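Local coordinates for protein split-Soret cytochrome c (Desulfovibrio desulfuricans, PDB 1H21) that carries two heme c groups per subunit, shared across a homodimer, and probably a [2Fe-2S] cluster, and may take part in electron transfer during sulfate reduction, at residues V32-Y37 and P122-G127; Q131-D136 and R167-G172. All blocks are in the same frame, centred on the assembly; numbering follows the deposited sequence.

Interaction 1. Residues V32-Y37 and P122-G127; sequences VAYDGY and PIFNPG
With CG anti to the backbone N (chi1 175°), Tyr34 leaves helix 26-38 and points its ring toward the loop at 122-127. Phe124 has the same kind of first torsion, which carries its ring back to meet the root of the tyrosine. There CE2 of Phe124 lies 3.4 Å from CD1 of Tyr34, with CG and CB of the tyrosine close by. The two rings are inclined at 38° and their centroids are 5.2 Å apart, an oblique pairing. Two residues on, Pro126 takes the outer half of the tyrosine: its CB sits over one face, 3.8 Å from the ring centroid, in a CH-pi contact. CG of Pro126 lies 3.5 Å from CZ of Tyr34. The tyrosine is thus met at its base by Phe124 and further out by Pro126, while Trp38 packs edge-to-face against it. Its hydroxyl is hydrogen-bonded to Glu169 and to the backbone N of Gln131. Beside the proline, Asn125 OD1 accepts from Gly127 N at 3.0 Å. Asp177 ties the backbone N atoms of Ile123 and Phe124 to helix 165-192. A CH-pi contact and an oblique aromatic pair, beside an Asx turn, join helix 26-38 to the long connection between helices 102-118 and 147-158, in a fold of helices and long loops without strands.

Interaction 2. Residues Q131-D136 and R167-G172; sequences QGVKGD and RSERCG. Unlike the reference sequence in segment 167-172: Cys171 (reference Ala).
The carboxylate of Glu169 is met at its OE1 by the backbone N of Val133, which comes from above the plane, 42° out of it. Gly132 N approaches the same oxygen, so a side chain of helix 165-192 accepts two successive N-H groups of the loop that precedes helix 147-158, within the C_GCAxxG_C_C family region. The second flat group, the guanidinium of Arg167, has CB of Ser168 over one face, offset toward the rim, and SG of Cys171 in plane at its edge. The two bonds to Glu169 are unequal. Val133 N lies 2.8 Å from Glu169 OE1 with an angle of 148° at the hydrogen, whereas the bond from Gly132 N is bent to 125° and weak. The loop backbone passes very near the helix, the CA atoms of Gly132 and Glu169 being 5.1 Å apart, and the lack of a side chain on the glycine lets the acid come this close.

The chain of Glu169 is bent at chi2, which brings the carboxylate round beside the loop. The bend also lays its aliphatic part against valine: CG2 of Val133 is 3.6 Å from CG of Glu169. The second carboxylate oxygen, OE2, forms a salt bridge with NE of Arg173 one turn further along the helix. This buried acid therefore has partners on both oxygens, which would probably favour its charged form. Another side of helix 165-192 packs on helix 147-158, where Arg170 makes a cation-pi contact with Trp154, and Cys171, probably a [2Fe-2S] ligand, packs on Val151. Back on the loop side, the carbonyl O of Val133 lies 3.4 Å from Glu169 OE1, two acceptors side by side, and NH2 of Arg173 bonds weakly to that carbonyl.

How the interactions relate
Interactions 1 and 2 secure two parts of one long connection, the stretch between helices 102-118 and 147-158, and their centres are 9 Å apart. They meet at the phenol end of Tyr34, whose OH is 2.8 Å from OE2 of Glu169, so that Tyr34 of interaction 1 is a partner of Glu169 of interaction 2. Tyr37 OH, 3.0 Å from the carbonyl O of Ser168, probably makes a second hydrogen bond between helices 26-38 and 165-192. On the loop side, Asn125 ND2 bonds weakly to Gly135 O. The probable cluster site is near, with the side chains of Tyr34 and Cys171 about 9 Å apart.

Interaction 1. Residues V32-Y37 and P122-G127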
loop_
_atom_site.group_PDB
_atom_site.type_symbol
_atom_site.label_atom_id
_atom_site.label_comp_id
_atom_site.label_asym_id
_atom_site.label_seq_id
_atom_site.Cartn_x
_atom_site.Cartn_y
_atom_site.Cartn_z
ATOM N N VAL A 32 2.277 20.590 8.084
ATOM C CA VAL A 32 1.081 20.470 7.245
ATOM C C VAL A 32 0.568 19.011 7.198
ATOM O O VAL A 32 -0.645 18.776 7.177
ATOM C CB VAL A 32 1.363 21.003 5.814
ATOM C CG1 VAL A 32 0.104 20.930 4.958
ATOM C CG2 VAL A 32 1.867 22.428 5.897
ATOM N N ALA A 33 1.498 18.049 7.191
ATOM C CA ALA A 33 1.164 16.619 7.180
ATOM C C ALA A 33 0.372 16.298 8.426
ATOM O O ALA A 33 -0.679 15.662 8.340
ATOM C CB ALA A 33 2.431 15.747 7.123
ATOM N N TYR A 34 0.866 16.760 9.576
ATOM C CA TYR A 34 0.187 16.540 10.854
ATOM C C TYR A 34 -1.223 17.150 10.814
ATOM O O TYR A 34 -2.197 16.530 11.262
ATOM C CB TYR A 34 1.009 17.136 11.999
ATOM C CG TYR A 34 0.341 17.071 13.367
ATOM C CD1 TYR A 34 0.576 16.010 14.236
ATOM C CD2 TYR A 34 -0.550 18.064 13.780
ATOM C CE1 TYR A 34 -0.063 15.936 15.476
ATOM C CE2 TYR A 34 -1.190 17.995 15.001
ATOM C CZ TYR A 34 -0.946 16.927 15.844
ATOM O OH TYR A 34 -1.624 16.846 17.035
ATOM N N ASP A 35 -1.338 18.350 10.253
ATOM C CA ASP A 35 -2.637 19.026 10.149
ATOM C C ASP A 35 -3.539 18.296 9.158
ATOM O O ASP A 35 -4.728 18.060 9.410
ATOM C CB ASP A 35 -2.455 20.489 9.700
ATOM C CG ASP A 35 -1.773 21.357 10.761
ATOM O OD1 ASP A 35 -1.622 20.910 11.927
ATOM O OD2 ASP A 35 -1.383 22.503 10.428
ATOM N N GLY A 36 -2.945 17.914 8.037
ATOM C CA GLY A 36 -3.677 17.215 7.005
ATOM C C GLY A 36 -4.284 15.932 7.521
ATOM O O GLY A 36 -5.418 15.605 7.164
ATOM N N TYR A 37 -3.554 15.255 8.416
ATOM C CA TYR A 37 -3.979 13.988 9.006
ATOM C C TYR A 37 -5.364 14.083 9.656
ATOM O O TYR A 37 -6.215 13.181 9.487
ATOM C CB TYR A 37 -2.918 13.497 10.019
ATOM C CG TYR A 37 -3.364 12.345 10.922
ATOM C CD1 TYR A 37 -3.224 11.007 10.523
ATOM C CD2 TYR A 37 -4.000 12.596 12.150
ATOM C CE1 TYR A 37 -3.721 9.951 11.323
ATOM C CE2 TYR A 37 -4.493 11.562 12.941
ATOM C CZ TYR A 37 -4.358 10.247 12.526
ATOM O OH TYR A 37 -4.889 9.245 13.305
ATOM N N PRO A 122 7.311 8.299 17.508
ATOM C CA PRO A 122 7.433 9.566 16.784
ATOM C C PRO A 122 8.512 10.473 17.381
ATOM O O PRO A 122 8.982 10.271 18.502
ATOM C CB PRO A 122 6.061 10.185 16.986
ATOM C CG PRO A 122 5.748 9.774 18.386
ATOM C CD PRO A 122 6.091 8.303 18.336
ATOM N N ILE A 123 8.887 11.471 16.605
ATOM C CA ILE A 123 9.876 12.456 16.997
ATOM C C ILE A 123 9.137 13.802 17.045
ATOM O O ILE A 123 9.288 14.577 17.994
ATOM C CB ILE A 123 11.021 12.486 15.959
ATOM C CG1 ILE A 123 11.843 11.198 16.072
ATOM C CG2 ILE A 123 11.879 13.717 16.126
ATOM C CD1 ILE A 123 12.936 11.035 14.993
ATOM N N PHE A 124 8.281 14.034 16.052
ATOM C CA PHE A 124 7.491 15.260 15.932
ATOM C C PHE A 124 6.567 15.461 17.125
ATOM O O PHE A 124 6.014 14.499 17.679
ATOM C CB PHE A 124 6.659 15.229 14.633
ATOM C CG PHE A 124 5.755 16.432 14.433
ATOM C CD1 PHE A 124 6.203 17.556 13.755
ATOM C CD2 PHE A 124 4.432 16.408 14.875
ATOM C CE1 PHE A 124 5.342 18.641 13.515
ATOM C CE2 PHE A 124 3.564 17.481 14.642
ATOM C CZ PHE A 124 4.015 18.600 13.963
ATOM N N ASN A 125 6.400 16.721 17.506
ATOM C CA ASN A 125 5.530 17.105 18.621
ATOM C C ASN A 125 4.831 18.399 18.170
ATOM O O ASN A 125 5.497 19.383 17.832
ATOM C CB ASN A 125 6.376 17.358 19.877
ATOM C CG ASN A 125 5.545 17.371 21.146
ATOM O OD1 ASN A 125 4.389 17.836 21.159
ATOM N ND2 ASN A 125 6.117 16.832 22.221
ATOM N N PRO A 126 3.484 18.412 18.142
ATOM C CA PRO A 126 2.760 19.617 17.699
ATOM C C PRO A 126 2.629 20.671 18.788
ATOM O O PRO A 126 2.170 21.807 18.534
ATOM C CB PRO A 126 1.387 19.061 17.325
ATOM C CG PRO A 126 1.174 18.040 18.447
ATOM C CD PRO A 126 2.546 17.353 18.571
ATOM N N GLY A 127 3.059 20.304 19.999
ATOM C CA GLY A 127 2.947 21.200 21.125
ATOM C C GLY A 127 1.477 21.252 21.483
ATOM O O GLY A 127 0.840 20.212 21.665
#

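Interaction 2. Residues Q131-D136 and R167-G172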
loop_
_atom_site.group_PDB
_atom_site.type_symbol
_atom_site.label_atom_id
_atom_site.label_comp_id
_atom_site.label_asym_id
_atom_site.label_seq_id
_atom_site.Cartn_x
_atom_site.Cartn_y
_atom_site.Cartn_z
ATOM N N GLN A 131 -4.231 17.974 18.174
ATOM C CA GLN A 131 -5.664 17.820 17.969
ATOM C C GLN A 131 -6.245 16.571 18.614
ATOM O O GLN A 131 -7.471 16.431 18.675
ATOM C CB GLN A 131 -6.004 17.873 16.485
ATOM C CG GLN A 131 -5.622 19.192 15.829
ATOM C CD GLN A 131 -6.167 19.303 14.433
ATOM O OE1 GLN A 131 -5.424 19.647 13.496
ATOM N NE2 GLN A 131 -7.484 19.009 14.270
ATOM N N GLY A 132 -5.378 15.653 19.048
ATOM C CA GLY A 132 -5.834 14.434 19.699
ATOM C C GLY A 132 -5.626 14.531 21.193
ATOM O O GLY A 132 -6.590 14.700 21.939
ATOM N N VAL A 133 -4.386 14.337 21.630
ATOM C CA VAL A 133 -4.014 14.456 23.036
ATOM C C VAL A 133 -2.703 15.248 23.116
ATOM O O VAL A 133 -1.755 15.000 22.349
ATOM C CB VAL A 133 -3.836 13.089 23.733
ATOM C CG1 VAL A 133 -5.074 12.254 23.591
ATOM C CG2 VAL A 133 -2.584 12.361 23.221
ATOM N N LYS A 134 -2.684 16.246 23.994
ATOM C CA LYS A 134 -1.515 17.087 24.167
ATOM C C LYS A 134 -0.536 16.313 25.023
ATOM O O LYS A 134 -0.963 15.474 25.831
ATOM C CB LYS A 134 -1.920 18.383 24.871
ATOM C CG LYS A 134 -1.778 19.647 24.012
ATOM C CD LYS A 134 -2.645 20.775 24.581
ATOM C CE LYS A 134 -4.134 20.517 24.370
ATOM N NZ LYS A 134 -4.948 21.307 25.366
ATOM N N GLY A 135 0.763 16.509 24.794
ATOM C CA GLY A 135 1.709 15.812 25.641
ATOM C C GLY A 135 2.921 15.106 25.088
ATOM O O GLY A 135 3.554 15.565 24.121
ATOM N N ASP A 136 3.229 13.986 25.737
ATOM C CA ASP A 136 4.371 13.146 25.410
ATOM C C ASP A 136 3.877 11.774 25.043
ATOM O O ASP A 136 2.859 11.326 25.572
ATOM C CB ASP A 136 5.270 12.993 26.634
ATOM C CG ASP A 136 6.453 13.930 26.607
ATOM O OD1 ASP A 136 6.250 15.141 26.839
ATOM O OD2 ASP A 136 7.583 13.459 26.342
ATOM N N ARG A 167 -3.180 6.629 20.398
ATOM C CA ARG A 167 -2.643 6.005 19.205
ATOM C C ARG A 167 -3.028 6.759 17.938
ATOM O O ARG A 167 -2.293 6.727 16.942
ATOM C CB ARG A 167 -2.905 4.488 19.161
ATOM C CG ARG A 167 -4.155 4.049 18.486
ATOM C CD ARG A 167 -3.965 3.755 17.001
ATOM N NE ARG A 167 -5.161 4.207 16.294
ATOM C CZ ARG A 167 -5.161 4.816 15.113
ATOM N NH1 ARG A 167 -4.017 5.029 14.462
ATOM N NH2 ARG A 167 -6.286 5.340 14.655
ATOM N N SER A 168 -4.155 7.463 17.969
ATOM C CA SER A 168 -4.540 8.251 16.814
ATOM C C SER A 168 -3.672 9.525 16.825
ATOM O O SER A 168 -3.396 10.102 15.780
ATOM C CB SER A 168 -6.027 8.588 16.840
ATOM O OG SER A 168 -6.320 9.585 17.792
ATOM N N GLU A 169 -3.243 9.953 18.014
ATOM C CA GLU A 169 -2.365 11.112 18.133
ATOM C C GLU A 169 -1.019 10.640 17.596
ATOM O O GLU A 169 -0.383 11.316 16.796
ATOM C CB GLU A 169 -2.228 11.540 19.599
ATOM C CG GLU A 169 -1.267 12.714 19.845
ATOM C CD GLU A 169 -1.709 14.029 19.203
ATOM O OE1 GLU A 169 -2.907 14.363 19.243
ATOM O OE2 GLU A 169 -0.834 14.755 18.681
ATOM N N ARG A 170 -0.614 9.443 18.004
ATOM C CA ARG A 170 0.643 8.848 17.558
ATOM C C ARG A 170 0.716 8.743 16.038
ATOM O O ARG A 170 1.711 9.160 15.441
ATOM C CB ARG A 170 0.827 7.446 18.148
ATOM C CG ARG A 170 2.055 6.701 17.617
ATOM C CD ARG A 170 1.825 5.209 17.672
ATOM N NE ARG A 170 2.930 4.404 17.153
ATOM C CZ ARG A 170 2.848 3.663 16.048
ATOM N NH1 ARG A 170 1.718 3.635 15.336
ATOM N NH2 ARG A 170 3.880 2.911 15.677
ATOM N N CYS A 171 -0.314 8.175 15.409
ATOM C CA CYS A 171 -0.278 8.032 13.958
ATOM C C CYS A 171 -0.238 9.392 13.276
ATOM O O CYS A 171 0.455 9.563 12.267
ATOM C CB CYS A 171 -1.384 7.090 13.424
ATOM S SG CYS A 171 -1.002 5.263 13.649
ATOM N N GLY A 172 -0.836 10.387 13.925
ATOM C CA GLY A 172 -0.846 11.739 13.386
ATOM C C GLY A 172 0.553 12.330 13.368
ATOM O O GLY A 172 0.937 13.008 12.409
#